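Local coordinates for protein pullulanase (Klebsiella oxytoca, PDB 2YOC) that hydrolyses alpha-1,6-glucosidic linkages in pullulan and in branched glucans, at residues P687-N699 and S708-D722. Numbering follows the deposited sequence.
Sequences PDIYFFGEGWDSN and SQINLKGTGIGTFSD
Strands 690-693 and 718-720 are the fifth and sixth of the closed eight-stranded parallel barrel, and F691, G693, G718 and F720 join them through their backbones. G718 N gives a nearly straight bond to F691 O (3.1 Å), G693 N reaches G718 O (3.2 Å), and F720 N meets G693 O (3.2 Å). Past the strand ends, Q709 N bonds to G695 O (3.0 Å), joining the start of segment 708-722, ahead of the type I turn I710-K713, to the chain leaving the fifth strand. With CG of F692 between its backbone N and carbonyl carbon (chi1 74°), the ring swings to the side where F720 CZ meets its edge, 3.7 Å from F692 CE2, the two planes 49° apart. The W696 indole turns its CZ3 corner to D722, 3.5 Å from D722 CG, while CH2 lies near F720 CB. Q709 NE2 also grips that carboxylate, meeting D722 OD1 from above its plane (3.0 Å). E694 follows the fifth strand, a position consistent with the acid-base glutamate of alpha-amylase-family barrels; OE1 accepts from L666 N and OE2 pairs with R663 and K820. F692 and F720 pack on R663 of strand 661-664 and V815 of strand 814-816, whereas F691 and I717 face helix 672-683.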
ATOM      1  N   PRO B 687     -40.931 -18.354   2.183  1.00 52.27           N
ATOM      2  CA  PRO B 687     -40.254 -17.152   1.676  1.00 51.40           C
ATOM      3  C   PRO B 687     -39.193 -16.582   2.577  1.00 55.05           C
ATOM      4  O   PRO B 687     -38.374 -15.781   2.112  1.00 55.37           O
ATOM      5  CB  PRO B 687     -41.398 -16.170   1.492  1.00 53.55           C
ATOM      6  CG  PRO B 687     -42.655 -17.024   1.468  1.00 58.11           C
ATOM      7  CD  PRO B 687     -42.350 -18.082   2.455  1.00 53.64           C
ATOM      8  N   ASP B 688     -39.197 -17.007   3.852  1.00 50.27           N
ATOM      9  CA  ASP B 688     -38.260 -16.513   4.866  1.00 48.89           C
ATOM     10  C   ASP B 688     -37.195 -17.528   5.221  1.00 49.63           C
ATOM     11  O   ASP B 688     -36.678 -17.543   6.346  1.00 45.66           O
ATOM     12  CB  ASP B 688     -39.039 -16.009   6.100  1.00 50.06           C
ATOM     13  CG  ASP B 688     -40.131 -15.006   5.757  1.00 61.42           C
ATOM     14  OD1 ASP B 688     -40.018 -14.324   4.680  1.00 63.84           O
ATOM     15  OD2 ASP B 688     -41.090 -14.891   6.544  1.00 64.79           O
ATOM     16  N   ILE B 689     -36.853 -18.379   4.241  1.00 47.16           N
ATOM     17  CA  ILE B 689     -35.852 -19.420   4.470  1.00 46.55           C
ATOM     18  C   ILE B 689     -34.444 -18.861   4.382  1.00 46.70           C
ATOM     19  O   ILE B 689     -34.168 -18.021   3.557  1.00 45.23           O
ATOM     20  CB  ILE B 689     -36.091 -20.647   3.557  1.00 50.09           C
ATOM     21  CG1 ILE B 689     -35.423 -21.912   4.125  1.00 49.57           C
ATOM     22  CG2 ILE B 689     -35.739 -20.372   2.056  1.00 52.06           C
ATOM     23  CD1 ILE B 689     -36.285 -22.715   4.895  1.00 47.14           C
ATOM     24  N   TYR B 690     -33.567 -19.316   5.232  1.00 44.37           N
ATOM     25  CA  TYR B 690     -32.203 -18.835   5.215  1.00 44.25           C
ATOM     26  C   TYR B 690     -31.243 -19.912   4.736  1.00 50.52           C
ATOM     27  O   TYR B 690     -31.363 -21.065   5.131  1.00 47.28           O
ATOM     28  CB  TYR B 690     -31.810 -18.281   6.601  1.00 44.30           C
ATOM     29  CG  TYR B 690     -30.477 -17.576   6.629  1.00 44.00           C
ATOM     30  CD1 TYR B 690     -30.249 -16.442   5.855  1.00 45.37           C
ATOM     31  CD2 TYR B 690     -29.430 -18.059   7.409  1.00 44.71           C
ATOM     32  CE1 TYR B 690     -29.011 -15.806   5.858  1.00 46.55           C
ATOM     33  CE2 TYR B 690     -28.195 -17.414   7.442  1.00 44.84           C
ATOM     34  CZ  TYR B 690     -27.994 -16.283   6.675  1.00 51.52           C
ATOM     35  OH  TYR B 690     -26.775 -15.666   6.695  1.00 53.62           O
ATOM     36  N   PHE B 691     -30.322 -19.534   3.829  1.00 51.76           N
ATOM     37  CA  PHE B 691     -29.277 -20.439   3.303  1.00 52.00           C
ATOM     38  C   PHE B 691     -27.931 -19.835   3.666  1.00 56.21           C
ATOM     39  O   PHE B 691     -27.717 -18.631   3.508  1.00 56.42           O
ATOM     40  CB  PHE B 691     -29.347 -20.586   1.756  1.00 53.21           C
ATOM     41  CG  PHE B 691     -30.343 -21.541   1.128  1.00 54.35           C
ATOM     42  CD1 PHE B 691     -31.509 -21.907   1.801  1.00 56.96           C
ATOM     43  CD2 PHE B 691     -30.155 -22.012  -0.171  1.00 55.12           C
ATOM     44  CE1 PHE B 691     -32.432 -22.769   1.209  1.00 57.20           C
ATOM     45  CE2 PHE B 691     -31.081 -22.861  -0.766  1.00 57.36           C
ATOM     46  CZ  PHE B 691     -32.219 -23.228  -0.078  1.00 55.78           C
ATOM     47  N   PHE B 692     -27.040 -20.659   4.173  1.00 52.43           N
ATOM     48  CA  PHE B 692     -25.675 -20.277   4.478  1.00 51.78           C
ATOM     49  C   PHE B 692     -24.832 -21.539   4.442  1.00 53.90           C
ATOM     50  O   PHE B 692     -25.397 -22.635   4.327  1.00 50.52           O
ATOM     51  CB  PHE B 692     -25.562 -19.467   5.770  1.00 53.54           C
ATOM     52  CG  PHE B 692     -25.736 -20.241   7.045  1.00 56.19           C
ATOM     53  CD1 PHE B 692     -26.981 -20.730   7.415  1.00 60.45           C
ATOM     54  CD2 PHE B 692     -24.671 -20.421   7.916  1.00 58.74           C
ATOM     55  CE1 PHE B 692     -27.142 -21.430   8.609  1.00 61.75           C
ATOM     56  CE2 PHE B 692     -24.836 -21.119   9.109  1.00 61.71           C
ATOM     57  CZ  PHE B 692     -26.068 -21.620   9.448  1.00 60.03           C
ATOM     58  N   GLY B 693     -23.516 -21.378   4.390  1.00 51.47           N
ATOM     59  CA  GLY B 693     -22.612 -22.517   4.312  1.00 52.99           C
ATOM     60  C   GLY B 693     -21.156 -22.129   4.409  1.00 60.65           C
ATOM     61  O   GLY B 693     -20.835 -20.978   4.720  1.00 60.72           O
ATOM     62  N   GLU B 694     -20.268 -23.101   4.174  1.00 58.83           N
ATOM     63  CA  GLU B 694     -18.829 -22.895   4.200  1.00 58.96           C
ATOM     64  C   GLU B 694     -18.445 -22.584   2.768  1.00 62.96           C
ATOM     65  O   GLU B 694     -18.344 -23.489   1.942  1.00 62.93           O
ATOM     66  CB  GLU B 694     -18.094 -24.151   4.676  1.00 60.90           C
ATOM     67  CG  GLU B 694     -18.502 -24.672   6.045  1.00 71.71           C
ATOM     68  CD  GLU B 694     -17.818 -25.987   6.381  1.00 92.71           C
ATOM     69  OE1 GLU B 694     -17.830 -26.904   5.521  1.00 71.76           O
ATOM     70  OE2 GLU B 694     -17.240 -26.087   7.491  1.00 95.16           O
ATOM     71  N   GLY B 695     -18.290 -21.293   2.482  1.00 59.26           N
ATOM     72  CA  GLY B 695     -17.936 -20.795   1.166  1.00 57.41           C
ATOM     73  C   GLY B 695     -16.449 -20.622   0.975  1.00 59.63           C
ATOM     74  O   GLY B 695     -16.061 -19.637   0.367  1.00 59.21           O
ATOM     75  N   TRP B 696     -15.603 -21.586   1.437  1.00 56.31           N
ATOM     76  CA  TRP B 696     -14.142 -21.521   1.241  1.00 56.55           C
ATOM     77  C   TRP B 696     -13.808 -21.832  -0.227  1.00 63.64           C
ATOM     78  O   TRP B 696     -14.670 -22.399  -0.915  1.00 64.47           O
ATOM     79  CB  TRP B 696     -13.386 -22.538   2.128  1.00 54.99           C
ATOM     80  CG  TRP B 696     -13.953 -22.834   3.496  1.00 55.44           C
ATOM     81  CD1 TRP B 696     -14.244 -24.067   4.006  1.00 58.17           C
ATOM     82  CD2 TRP B 696     -14.172 -21.898   4.565  1.00 55.52           C
ATOM     83  NE1 TRP B 696     -14.687 -23.952   5.299  1.00 57.52           N
ATOM     84  CE2 TRP B 696     -14.648 -22.630   5.672  1.00 59.17           C
ATOM     85  CE3 TRP B 696     -14.079 -20.497   4.672  1.00 57.26           C
ATOM     86  CZ2 TRP B 696     -15.002 -22.017   6.883  1.00 58.98           C
ATOM     87  CZ3 TRP B 696     -14.407 -19.896   5.878  1.00 59.47           C
ATOM     88  CH2 TRP B 696     -14.848 -20.655   6.973  1.00 60.34           C
ATOM     89  N   ASP B 697     -12.569 -21.505  -0.711  1.00 61.19           N
ATOM     90  CA  ASP B 697     -12.202 -21.847  -2.093  1.00 61.83           C
ATOM     91  C   ASP B 697     -12.126 -23.345  -2.145  1.00 66.43           C
ATOM     92  O   ASP B 697     -11.588 -23.949  -1.225  1.00 66.05           O
ATOM     93  CB  ASP B 697     -10.860 -21.249  -2.532  1.00 64.93           C
ATOM     94  CG  ASP B 697     -10.701 -21.059  -4.046  1.00 85.40           C
ATOM     95  OD1 ASP B 697     -11.105 -21.982  -4.828  1.00 85.00           O
ATOM     96  OD2 ASP B 697     -10.182 -19.995  -4.460  1.00 99.47           O
ATOM     97  N   SER B 698     -12.765 -23.946  -3.163  1.00 64.29           N
ATOM     98  CA  SER B 698     -12.861 -25.400  -3.367  1.00 63.92           C
ATOM     99  C   SER B 698     -11.952 -25.867  -4.445  1.00 64.38           C
ATOM    100  O   SER B 698     -11.771 -27.074  -4.594  1.00 64.37           O
ATOM    101  CB  SER B 698     -14.281 -25.777  -3.778  1.00 69.19           C
ATOM    102  OG  SER B 698     -14.684 -25.148  -4.989  1.00 79.13           O
ATOM    103  N   ASN B 699     -11.432 -24.912  -5.230  1.00 60.03           N
ATOM    104  CA  ASN B 699     -10.580 -25.095  -6.395  1.00 60.98           C
ATOM    105  C   ASN B 699     -11.356 -25.666  -7.552  1.00 65.37           C
ATOM    106  O   ASN B 699     -10.774 -26.403  -8.360  1.00 66.21           O
ATOM    107  CB  ASN B 699      -9.321 -25.921  -6.095  1.00 69.09           C
ATOM    108  CG  ASN B 699      -8.130 -25.060  -5.769  1.00119.31           C
ATOM    109  OD1 ASN B 699      -7.972 -24.562  -4.638  1.00114.71           O
ATOM    110  ND2 ASN B 699      -7.281 -24.837  -6.770  1.00116.91           N
ATOM    111  N   SER B 708     -18.670 -19.151  -3.337  1.00 49.78           N
ATOM    112  CA  SER B 708     -17.694 -18.732  -2.329  1.00 48.99           C
ATOM    113  C   SER B 708     -18.078 -17.415  -1.678  1.00 53.94           C
ATOM    114  O   SER B 708     -18.881 -16.662  -2.243  1.00 54.33           O
ATOM    115  CB  SER B 708     -16.285 -18.672  -2.911  1.00 51.83           C
ATOM    116  OG  SER B 708     -16.015 -17.460  -3.599  1.00 69.66           O
ATOM    117  N   GLN B 709     -17.476 -17.124  -0.492  1.00 48.79           N
ATOM    118  CA  GLN B 709     -17.654 -15.897   0.293  1.00 46.45           C
ATOM    119  C   GLN B 709     -17.591 -14.703  -0.653  1.00 50.89           C
ATOM    120  O   GLN B 709     -18.496 -13.868  -0.644  1.00 50.49           O
ATOM    121  CB  GLN B 709     -16.534 -15.757   1.346  1.00 47.13           C
ATOM    122  CG  GLN B 709     -16.386 -16.908   2.308  1.00 54.52           C
ATOM    123  CD  GLN B 709     -15.074 -16.851   3.060  1.00 76.38           C
ATOM    124  OE1 GLN B 709     -14.011 -17.175   2.510  1.00 65.74           O
ATOM    125  NE2 GLN B 709     -15.120 -16.471   4.349  1.00 69.30           N
ATOM    126  N   ILE B 710     -16.549 -14.657  -1.508  1.00 48.72           N
ATOM    127  CA  ILE B 710     -16.345 -13.569  -2.454  1.00 49.58           C
ATOM    128  C   ILE B 710     -17.445 -13.495  -3.490  1.00 51.52           C
ATOM    129  O   ILE B 710     -17.989 -12.406  -3.711  1.00 50.22           O
ATOM    130  CB  ILE B 710     -14.955 -13.667  -3.124  1.00 53.54           C
ATOM    131  CG1 ILE B 710     -13.819 -13.791  -2.081  1.00 54.99           C
ATOM    132  CG2 ILE B 710     -14.733 -12.511  -4.143  1.00 52.25           C
ATOM    133  CD1 ILE B 710     -13.255 -12.449  -1.511  1.00 63.25           C
ATOM    134  N   ASN B 711     -17.734 -14.638  -4.152  1.00 46.98           N
ATOM    135  CA  ASN B 711     -18.704 -14.719  -5.235  1.00 47.64           C
ATOM    136  C   ASN B 711     -20.150 -14.456  -4.820  1.00 53.88           C
ATOM    137  O   ASN B 711     -20.953 -14.032  -5.657  1.00 56.13           O
ATOM    138  CB  ASN B 711     -18.566 -16.048  -5.973  1.00 51.00           C
ATOM    139  CG  ASN B 711     -17.249 -16.226  -6.710  1.00 65.54           C
ATOM    140  OD1 ASN B 711     -16.614 -15.283  -7.158  1.00 57.14           O
ATOM    141  ND2 ASN B 711     -16.823 -17.455  -6.900  1.00 55.53           N
ATOM    142  N   LEU B 712     -20.482 -14.687  -3.533  1.00 48.07           N
ATOM    143  CA  LEU B 712     -21.831 -14.503  -3.010  1.00 45.90           C
ATOM    144  C   LEU B 712     -22.205 -13.079  -2.510  1.00 50.09           C
ATOM    145  O   LEU B 712     -23.348 -12.876  -2.072  1.00 48.67           O
ATOM    146  CB  LEU B 712     -22.193 -15.591  -2.007  1.00 44.76           C
ATOM    147  CG  LEU B 712     -22.243 -17.026  -2.560  1.00 49.40           C
ATOM    148  CD1 LEU B 712     -22.151 -18.019  -1.428  1.00 49.09           C
ATOM    149  CD2 LEU B 712     -23.504 -17.267  -3.424  1.00 50.27           C
ATOM    150  N   LYS B 713     -21.283 -12.088  -2.640  1.00 45.83           N
ATOM    151  CA  LYS B 713     -21.559 -10.700  -2.261  1.00 46.48           C
ATOM    152  C   LYS B 713     -22.872 -10.226  -2.885  1.00 51.77           C
ATOM    153  O   LYS B 713     -23.049 -10.306  -4.106  1.00 51.97           O
ATOM    154  CB  LYS B 713     -20.407  -9.764  -2.664  1.00 49.02           C
ATOM    155  CG  LYS B 713     -20.566  -8.315  -2.175  1.00 51.74           C
ATOM    156  CD  LYS B 713     -19.618  -7.328  -2.845  1.00 50.70           C
ATOM    157  CE  LYS B 713     -19.860  -5.922  -2.310  1.00 77.47           C
ATOM    158  NZ  LYS B 713     -18.831  -4.936  -2.758  1.00 93.34           N
ATOM    159  N   GLY B 714     -23.802  -9.816  -2.020  1.00 49.75           N
ATOM    160  CA  GLY B 714     -25.120  -9.316  -2.414  1.00 50.22           C
ATOM    161  C   GLY B 714     -26.149 -10.326  -2.903  1.00 53.95           C
ATOM    162  O   GLY B 714     -27.219  -9.905  -3.339  1.00 53.33           O
ATOM    163  N   THR B 715     -25.844 -11.657  -2.847  1.00 48.99           N
ATOM    164  CA  THR B 715     -26.758 -12.709  -3.289  1.00 48.09           C
ATOM    165  C   THR B 715     -27.834 -13.010  -2.255  1.00 55.88           C
ATOM    166  O   THR B 715     -28.943 -13.399  -2.620  1.00 58.76           O
ATOM    167  CB  THR B 715     -26.027 -13.999  -3.657  1.00 50.68           C
ATOM    168  OG1 THR B 715     -25.432 -14.591  -2.496  1.00 53.59           O
ATOM    169  CG2 THR B 715     -25.003 -13.810  -4.742  1.00 47.48           C
ATOM    170  N   GLY B 716     -27.507 -12.858  -0.984  1.00 52.31           N
ATOM    171  CA  GLY B 716     -28.426 -13.171   0.099  1.00 52.32           C
ATOM    172  C   GLY B 716     -27.986 -14.409   0.831  1.00 58.32           C
ATOM    173  O   GLY B 716     -28.350 -14.606   1.991  1.00 60.30           O
ATOM    174  N   ILE B 717     -27.181 -15.241   0.162  1.00 54.36           N
ATOM    175  CA  ILE B 717     -26.637 -16.470   0.732  1.00 53.68           C
ATOM    176  C   ILE B 717     -25.526 -16.058   1.659  1.00 60.32           C
ATOM    177  O   ILE B 717     -24.668 -15.264   1.270  1.00 64.14           O
ATOM    178  CB  ILE B 717     -26.137 -17.440  -0.388  1.00 55.84           C
ATOM    179  CG1 ILE B 717     -27.147 -17.573  -1.556  1.00 56.34           C
ATOM    180  CG2 ILE B 717     -25.713 -18.794   0.161  1.00 55.26           C
ATOM    181  CD1 ILE B 717     -28.584 -18.137  -1.245  1.00 58.97           C
ATOM    182  N   GLY B 718     -25.582 -16.542   2.888  1.00 54.77           N
ATOM    183  CA  GLY B 718     -24.582 -16.247   3.900  1.00 53.42           C
ATOM    184  C   GLY B 718     -23.447 -17.237   3.846  1.00 56.91           C
ATOM    185  O   GLY B 718     -23.609 -18.363   3.358  1.00 55.90           O
ATOM    186  N   THR B 719     -22.282 -16.818   4.341  1.00 53.57           N
ATOM    187  CA  THR B 719     -21.080 -17.653   4.448  1.00 52.14           C
ATOM    188  C   THR B 719     -20.449 -17.446   5.808  1.00 55.15           C
ATOM    189  O   THR B 719     -20.603 -16.370   6.391  1.00 54.82           O
ATOM    190  CB  THR B 719     -20.058 -17.316   3.376  1.00 54.59           C
ATOM    191  OG1 THR B 719     -19.938 -15.901   3.275  1.00 56.18           O
ATOM    192  CG2 THR B 719     -20.391 -17.921   2.050  1.00 52.02           C
ATOM    193  N   PHE B 720     -19.736 -18.469   6.310  1.00 51.52           N
ATOM    194  CA  PHE B 720     -19.016 -18.355   7.570  1.00 52.80           C
ATOM    195  C   PHE B 720     -17.823 -17.458   7.307  1.00 58.81           C
ATOM    196  O   PHE B 720     -17.175 -17.573   6.250  1.00 57.31           O
ATOM    197  CB  PHE B 720     -18.522 -19.730   8.085  1.00 55.11           C
ATOM    198  CG  PHE B 720     -19.547 -20.579   8.791  1.00 56.92           C
ATOM    199  CD1 PHE B 720     -19.766 -20.441  10.157  1.00 60.95           C
ATOM    200  CD2 PHE B 720     -20.299 -21.519   8.090  1.00 60.09           C
ATOM    201  CE1 PHE B 720     -20.729 -21.228  10.812  1.00 63.11           C
ATOM    202  CE2 PHE B 720     -21.260 -22.305   8.744  1.00 63.11           C
ATOM    203  CZ  PHE B 720     -21.459 -22.167  10.102  1.00 61.40           C
ATOM    204  N   SER B 721     -17.564 -16.532   8.245  1.00 58.45           N
ATOM    205  CA  SER B 721     -16.409 -15.649   8.142  1.00 59.01           C
ATOM    206  C   SER B 721     -15.306 -16.131   9.069  1.00 64.50           C
ATOM    207  O   SER B 721     -15.487 -16.243  10.296  1.00 66.28           O
ATOM    208  CB  SER B 721     -16.766 -14.199   8.409  1.00 61.44           C
ATOM    209  OG  SER B 721     -15.616 -13.386   8.258  1.00 67.47           O
ATOM    210  N   ASP B 722     -14.175 -16.457   8.443  1.00 59.23           N
ATOM    211  CA  ASP B 722     -12.954 -16.946   9.055  1.00 58.38           C
ATOM    212  C   ASP B 722     -12.058 -15.780   9.490  1.00 58.55           C
ATOM    213  O   ASP B 722     -11.104 -15.993  10.234  1.00 58.98           O
ATOM    214  CB  ASP B 722     -12.223 -17.886   8.072  1.00 60.15           C
ATOM    215  CG  ASP B 722     -12.048 -17.420   6.632  1.00 69.85           C
ATOM    216  OD1 ASP B 722     -12.776 -16.497   6.208  1.00 69.21           O
ATOM    217  OD2 ASP B 722     -11.237 -18.032   5.908  1.00 78.50           O
TER